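Local coordinates for protein methylxanthine N3-demethylase NdmB (Pseudomonas putida, PDB 6ICL) that removes the N3-methyl group of theobromine, 3-methylxanthine and related methylxanthines as formaldehyde, acting as an iron-dependent Rieske oxygenase in bacterial caffeine breakdown, at residues Met57-Lys65 with Thr276-Ser284; Cys140-Trp148 with Gln159-Asp167. All blocks are in the same frame, centred on the assembly; numbering follows the deposited sequence.

Contact 1 (Met57-Lys65 with Thr276-Ser284); sequences MGVTLLGEK and TASPVDNKS
Where Asp-281 comes up against Gly-63, its carboxylate oxygen OD1 is held from opposite faces of the group, by the hydroxyl OG of Ser-284 and by Lys-283 N, 3.0 Å from OD1, which closes an Asx turn. This fixes the chain just past the two carbonyls that bind the other segment. The type I' turn from Leu-61 to Glu-64 presents successive amides to them: Leu-62 N reaches Pro-279 O at 2.8 Å, nearly in line with the carbonyl bond, and Gly-63 N reaches Val-280 O at 2.9 Å. With CG anti to the carbonyl carbon (chi1 -70°), Leu-62 lays methyl CD2 over both CB and CG of Pro-279, 3.6 Å from CG. Replacing Leu-62 by an alanine would probably open a gap beside the Pro-279 ring and strip it of this apolar partner. A water donates to Thr-60 O and to Ser-278 OG, whose hydroxyl also bonds to Pro-39 O. The short strand segments 57-61 and 276-281 run nearly at right angles (99°), bringing the edge strand of the Rieske-domain sheet, with its turn, against the end of strand 270-281 in the C-terminal-domain sheet; His-38 of strand 37-42 touches both Leu-61 and Pro-279.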
# COMPACT_ATOMS: atom_id res chain seq x y z
N MET A 57 20.72 19.12 -7.96
CA MET A 57 20.36 18.00 -7.09
C MET A 57 20.41 18.50 -5.66
O MET A 57 21.18 19.41 -5.34
CB MET A 57 21.31 16.78 -7.30
CG MET A 57 22.08 16.26 -6.03
SD MET A 57 22.67 14.59 -6.25
CE MET A 57 22.05 13.68 -4.84
N GLY A 58 19.57 17.91 -4.81
CA GLY A 58 19.54 18.25 -3.39
C GLY A 58 20.23 17.17 -2.57
O GLY A 58 20.08 15.99 -2.83
N VAL A 59 21.03 17.62 -1.58
CA VAL A 59 21.65 16.75 -0.59
C VAL A 59 21.57 17.47 0.74
O VAL A 59 21.42 18.69 0.81
CB VAL A 59 23.14 16.40 -0.87
CG1 VAL A 59 23.29 15.58 -2.14
CG2 VAL A 59 24.00 17.69 -0.94
N THR A 60 21.69 16.70 1.82
CA THR A 60 21.71 17.25 3.16
C THR A 60 23.01 16.84 3.84
O THR A 60 23.40 15.67 3.80
CB THR A 60 20.47 16.79 3.94
OG1 THR A 60 19.31 17.26 3.24
CG2 THR A 60 20.46 17.39 5.35
N LEU A 61 23.72 17.83 4.40
CA LEU A 61 25.01 17.61 5.04
C LEU A 61 25.01 18.39 6.34
O LEU A 61 24.84 19.61 6.32
CB LEU A 61 26.18 18.08 4.16
CG LEU A 61 27.56 17.94 4.82
CD1 LEU A 61 27.83 16.50 5.27
CD2 LEU A 61 28.66 18.39 3.85
N LEU A 62 25.20 17.68 7.45
CA LEU A 62 25.25 18.29 8.77
C LEU A 62 24.00 19.12 9.02
O LEU A 62 24.05 20.18 9.62
CB LEU A 62 26.52 19.14 8.95
CG LEU A 62 27.82 18.32 9.04
CD1 LEU A 62 29.05 19.23 9.02
CD2 LEU A 62 27.82 17.48 10.30
N GLY A 63 22.86 18.61 8.56
CA GLY A 63 21.61 19.31 8.74
C GLY A 63 21.36 20.41 7.73
O GLY A 63 20.24 20.93 7.67
N GLU A 64 22.36 20.78 6.92
CA GLU A 64 22.20 21.84 5.94
C GLU A 64 21.68 21.28 4.63
O GLU A 64 22.15 20.25 4.15
CB GLU A 64 23.53 22.55 5.65
CG GLU A 64 24.35 22.88 6.87
CD GLU A 64 23.99 24.20 7.48
OE1 GLU A 64 24.76 24.66 8.35
OE2 GLU A 64 22.96 24.79 7.10
N LYS A 65 20.74 22.01 4.02
CA LYS A 65 20.24 21.68 2.70
C LYS A 65 21.10 22.38 1.66
O LYS A 65 21.19 23.61 1.65
CB LYS A 65 18.77 22.08 2.59
CG LYS A 65 17.95 21.61 3.81
CD LYS A 65 16.48 21.33 3.51
CE LYS A 65 15.76 22.46 2.81
NZ LYS A 65 14.27 22.31 2.94
N THR A 276 33.34 5.60 3.82
CA THR A 276 33.24 6.85 4.54
C THR A 276 31.78 7.07 4.89
O THR A 276 30.89 6.86 4.05
CB THR A 276 33.80 8.01 3.70
OG1 THR A 276 35.20 7.81 3.50
CG2 THR A 276 33.62 9.33 4.42
N ALA A 277 31.53 7.47 6.12
CA ALA A 277 30.18 7.79 6.58
C ALA A 277 29.99 9.30 6.50
O ALA A 277 30.82 10.05 6.99
CB ALA A 277 29.95 7.28 8.00
N SER A 278 28.90 9.73 5.87
CA SER A 278 28.62 11.15 5.78
C SER A 278 27.61 11.57 6.84
O SER A 278 26.54 10.96 6.94
CB SER A 278 28.09 11.48 4.39
OG SER A 278 27.88 12.87 4.27
N PRO A 279 27.89 12.61 7.65
CA PRO A 279 26.94 13.03 8.68
C PRO A 279 25.77 13.82 8.09
O PRO A 279 25.79 15.05 8.07
CB PRO A 279 27.80 13.90 9.60
CG PRO A 279 28.82 14.51 8.62
CD PRO A 279 29.12 13.44 7.62
N VAL A 280 24.74 13.11 7.65
CA VAL A 280 23.60 13.74 7.00
C VAL A 280 22.86 14.66 7.96
O VAL A 280 22.64 15.84 7.67
CB VAL A 280 22.66 12.66 6.43
CG1 VAL A 280 21.35 13.30 5.97
CG2 VAL A 280 23.35 11.93 5.25
N ASP A 281 22.44 14.13 9.10
CA ASP A 281 21.74 14.91 10.11
C ASP A 281 21.95 14.21 11.45
O ASP A 281 22.76 13.29 11.57
CB ASP A 281 20.25 15.08 9.78
CG ASP A 281 19.53 13.74 9.60
OD1 ASP A 281 20.07 12.69 10.02
OD2 ASP A 281 18.42 13.72 9.02
N ASN A 282 21.16 14.62 12.44
CA ASN A 282 21.34 14.12 13.80
C ASN A 282 20.90 12.68 13.98
O ASN A 282 21.14 12.12 15.05
CB ASN A 282 20.59 15.01 14.79
CG ASN A 282 19.09 14.96 14.59
OD1 ASN A 282 18.57 15.35 13.54
ND2 ASN A 282 18.38 14.49 15.61
N LYS A 283 20.27 12.05 12.97
CA LYS A 283 19.73 10.70 13.15
C LYS A 283 20.08 9.72 12.03
O LYS A 283 19.55 8.61 12.01
CB LYS A 283 18.21 10.75 13.34
CG LYS A 283 17.46 11.68 12.39
CD LYS A 283 17.43 11.18 10.96
CE LYS A 283 16.39 11.91 10.08
NZ LYS A 283 16.62 11.68 8.61
N SER A 284 20.96 10.09 11.11
CA SER A 284 21.23 9.22 9.97
C SER A 284 22.59 9.56 9.40
O SER A 284 23.11 10.67 9.58
CB SER A 284 20.16 9.37 8.87
OG SER A 284 20.15 10.71 8.42
O HOH W 1 25.67 14.25 3.28

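Contact 2 (Cys140-Trp148 with Gln159-Asp167); sequences CEVKYDIVW and QIPYLSDFD
Tyr-144, projecting from the type I' turn of a beta hairpin, packs against the loop 159-167 from CB to hydroxyl. Its CB sits 3.8 Å from Phe-166 CE1 and also touches Leu-163 CD2. That same methyl lies over one face of the tyrosine ring, 3.5 Å from CD1, while Lys-143 CG occupies the opposite face, so the ring is held flat between two aliphatic groups. On the CD1 side the tyrosine ring turns its edge to the face of Phe-166 in a tilted edge-to-face pair, the planes 62° apart; Phe-166 also receives Tyr-144 CA over that face as a CH-pi contact. Farther out, CE1 and CZ rest against Leu-163 CB, and CE2 comes alongside Pro-161 O. At the tip, OH donates to Pro-161 O at 2.7 Å, in the carbonyl plane, and accepts a longer, bent bond from Leu-163 N (3.3 Å, 138°). The hydroxyl of this buried tyrosine thus ties together two backbone positions of a loop without regular structure. Beside the tyrosine, Ile-160 CG2, anti to its backbone N (chi1 -70° for CG1), makes a CH-pi contact over the five-membered ring of Trp-148, 3.7 Å from its centroid, on the face opposite Ile-146 CG2, while Ile-160 CD1 touches Glu-141 CB. Trp-148 NE1 bonds to Lys-143 O at 3.1 Å, fixing the indole's rotation. Around this hairpin, formed by strands 137-143 and 146-150, Trp-37 and Pro-39 of strand 37-42 flank Ile-160 and Trp-148, while Trp-274 of strand 270-281 and Ile-290 of strand 284-294 back the loop from the C-terminal-domain sheet.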
# COMPACT_ATOMS: atom_id res chain seq x y z
N CYS A 140 33.93 22.08 -2.99
CA CYS A 140 33.27 20.95 -3.62
C CYS A 140 34.20 20.41 -4.68
O CYS A 140 34.63 21.17 -5.55
CB CYS A 140 31.90 21.37 -4.22
SG CYS A 140 31.01 20.02 -5.07
N GLU A 141 34.53 19.13 -4.59
CA GLU A 141 35.46 18.50 -5.53
C GLU A 141 35.04 17.05 -5.71
O GLU A 141 34.58 16.41 -4.77
CB GLU A 141 36.92 18.54 -5.03
CG GLU A 141 37.51 19.94 -4.74
CD GLU A 141 37.60 20.87 -5.97
OE1 GLU A 141 37.41 20.38 -7.12
OE2 GLU A 141 37.83 22.10 -5.79
N VAL A 142 35.24 16.53 -6.92
CA VAL A 142 34.99 15.13 -7.22
C VAL A 142 36.29 14.35 -7.05
O VAL A 142 37.31 14.68 -7.66
CB VAL A 142 34.43 14.96 -8.65
CG1 VAL A 142 34.28 13.48 -9.00
CG2 VAL A 142 33.08 15.66 -8.78
N LYS A 143 36.27 13.31 -6.23
CA LYS A 143 37.45 12.46 -6.11
C LYS A 143 36.99 11.03 -5.88
O LYS A 143 36.05 10.80 -5.12
CB LYS A 143 38.37 12.92 -4.98
CG LYS A 143 39.79 12.33 -5.06
CD LYS A 143 40.71 12.97 -4.04
CE LYS A 143 42.15 12.48 -4.19
NZ LYS A 143 43.03 13.24 -3.25
N TYR A 144 37.63 10.10 -6.57
CA TYR A 144 37.24 8.69 -6.57
C TYR A 144 35.79 8.50 -7.03
O TYR A 144 35.09 7.60 -6.55
CB TYR A 144 37.42 8.02 -5.19
CG TYR A 144 38.56 8.52 -4.33
CD1 TYR A 144 39.89 8.40 -4.74
CD2 TYR A 144 38.30 9.06 -3.08
CE1 TYR A 144 40.94 8.82 -3.91
CE2 TYR A 144 39.33 9.50 -2.26
CZ TYR A 144 40.65 9.38 -2.67
OH TYR A 144 41.64 9.81 -1.81
N ASP A 145 35.34 9.35 -7.95
CA ASP A 145 33.97 9.32 -8.47
C ASP A 145 32.94 9.53 -7.37
O ASP A 145 31.84 8.98 -7.41
CB ASP A 145 33.69 8.03 -9.25
CG ASP A 145 34.49 7.97 -10.56
OD1 ASP A 145 34.88 9.06 -11.07
OD2 ASP A 145 34.74 6.85 -11.07
N ILE A 146 33.31 10.35 -6.38
CA ILE A 146 32.42 10.74 -5.30
C ILE A 146 32.46 12.26 -5.19
O ILE A 146 33.51 12.87 -5.43
CB ILE A 146 32.83 10.05 -3.99
CG1 ILE A 146 32.42 8.58 -4.05
CG2 ILE A 146 32.23 10.77 -2.79
CD1 ILE A 146 32.89 7.74 -2.85
N VAL A 147 31.32 12.87 -4.87
CA VAL A 147 31.24 14.32 -4.66
C VAL A 147 31.47 14.65 -3.19
O VAL A 147 30.71 14.20 -2.32
CB VAL A 147 29.88 14.86 -5.13
CG1 VAL A 147 29.85 16.39 -5.01
CG2 VAL A 147 29.60 14.41 -6.57
N TRP A 148 32.48 15.47 -2.92
CA TRP A 148 32.89 15.87 -1.58
C TRP A 148 32.60 17.35 -1.38
O TRP A 148 32.79 18.16 -2.29
CB TRP A 148 34.39 15.63 -1.37
CG TRP A 148 34.79 14.24 -1.56
CD1 TRP A 148 35.13 13.64 -2.75
CD2 TRP A 148 34.88 13.24 -0.56
NE1 TRP A 148 35.44 12.32 -2.53
CE2 TRP A 148 35.29 12.05 -1.19
CE3 TRP A 148 34.65 13.24 0.82
CZ2 TRP A 148 35.47 10.86 -0.49
CZ3 TRP A 148 34.84 12.07 1.52
CH2 TRP A 148 35.25 10.89 0.87
N GLN A 159 41.88 17.59 4.35
CA GLN A 159 41.88 17.18 2.95
C GLN A 159 40.89 16.04 2.74
O GLN A 159 40.35 15.46 3.69
CB GLN A 159 43.28 16.76 2.48
CG GLN A 159 43.86 15.57 3.21
CD GLN A 159 45.31 15.33 2.78
OE1 GLN A 159 45.70 15.69 1.67
NE2 GLN A 159 46.10 14.73 3.66
N ILE A 160 40.66 15.72 1.47
CA ILE A 160 39.70 14.67 1.14
C ILE A 160 40.25 13.31 1.59
O ILE A 160 41.43 13.01 1.35
CB ILE A 160 39.40 14.67 -0.36
CG1 ILE A 160 38.60 15.93 -0.71
CG2 ILE A 160 38.64 13.39 -0.77
CD1 ILE A 160 38.61 16.30 -2.17
N PRO A 161 39.43 12.50 2.23
CA PRO A 161 39.90 11.23 2.79
C PRO A 161 40.74 10.39 1.84
O PRO A 161 40.60 10.42 0.62
CB PRO A 161 38.60 10.52 3.15
CG PRO A 161 37.75 11.69 3.69
CD PRO A 161 38.11 12.87 2.78
N TYR A 162 41.60 9.59 2.47
CA TYR A 162 42.52 8.73 1.75
C TYR A 162 41.83 7.45 1.28
O TYR A 162 41.20 6.74 2.07
CB TYR A 162 43.69 8.37 2.68
CG TYR A 162 44.63 7.41 2.03
CD1 TYR A 162 45.54 7.85 1.06
CD2 TYR A 162 44.59 6.06 2.36
CE1 TYR A 162 46.39 6.97 0.45
CE2 TYR A 162 45.44 5.17 1.76
CZ TYR A 162 46.34 5.63 0.82
OH TYR A 162 47.17 4.72 0.23
N LEU A 163 42.03 7.12 0.00
CA LEU A 163 41.71 5.81 -0.54
C LEU A 163 42.91 5.35 -1.36
O LEU A 163 43.47 6.13 -2.12
CB LEU A 163 40.45 5.84 -1.43
CG LEU A 163 40.31 4.76 -2.50
CD1 LEU A 163 39.94 3.41 -1.91
CD2 LEU A 163 39.29 5.18 -3.59
N SER A 164 43.30 4.10 -1.20
CA SER A 164 44.46 3.60 -1.92
C SER A 164 44.02 2.88 -3.19
O SER A 164 42.94 2.29 -3.25
CB SER A 164 45.28 2.65 -1.04
OG SER A 164 44.61 1.42 -0.81
N ASP A 165 44.88 2.96 -4.21
CA ASP A 165 44.84 2.12 -5.41
C ASP A 165 43.71 2.45 -6.39
O ASP A 165 43.46 1.65 -7.29
CB ASP A 165 44.72 0.62 -5.08
CG ASP A 165 45.86 0.11 -4.24
OD1 ASP A 165 45.77 0.18 -2.99
OD2 ASP A 165 46.86 -0.36 -4.82
N PHE A 166 43.05 3.60 -6.26
CA PHE A 166 42.02 3.95 -7.24
C PHE A 166 42.61 3.98 -8.64
O PHE A 166 41.97 3.54 -9.60
CB PHE A 166 41.39 5.30 -6.86
CG PHE A 166 40.14 5.66 -7.68
CD1 PHE A 166 38.89 5.17 -7.33
CD2 PHE A 166 40.24 6.54 -8.76
CE1 PHE A 166 37.75 5.52 -8.06
CE2 PHE A 166 39.12 6.88 -9.50
CZ PHE A 166 37.87 6.37 -9.15
N ASP A 167 43.87 4.43 -8.77
CA ASP A 167 44.53 4.57 -10.05
C ASP A 167 45.53 3.45 -10.35
O ASP A 167 46.30 3.57 -11.30
CB ASP A 167 45.24 5.92 -10.12
CG ASP A 167 44.28 7.08 -10.09
OD1 ASP A 167 43.26 7.04 -10.82
OD2 ASP A 167 44.52 8.03 -9.31
O HOH W 2 43.01 13.68 -0.54

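Contacts 1 and 2 lie about 18 Å apart, centre to centre, and both involve the six-stranded antiparallel sheet of the Rieske domain: contact 1 uses its edge strand 57-61 and the turn into 64-71, contact 2 the hairpin of 137-143 and 146-150. Along the chain contact 2 is nested within the loop that contact 1 closes. The two touch where Thr-276 OG1 of contact 1 packs against Trp-148 CH2 of contact 2, 4.1 Å away. Contact 1 links the two sheets directly, whereas contact 2 packs the hairpin on a loop that itself lies against strands 270-281 and 284-294; both are away from the iron-sulfur cluster and the mononuclear iron.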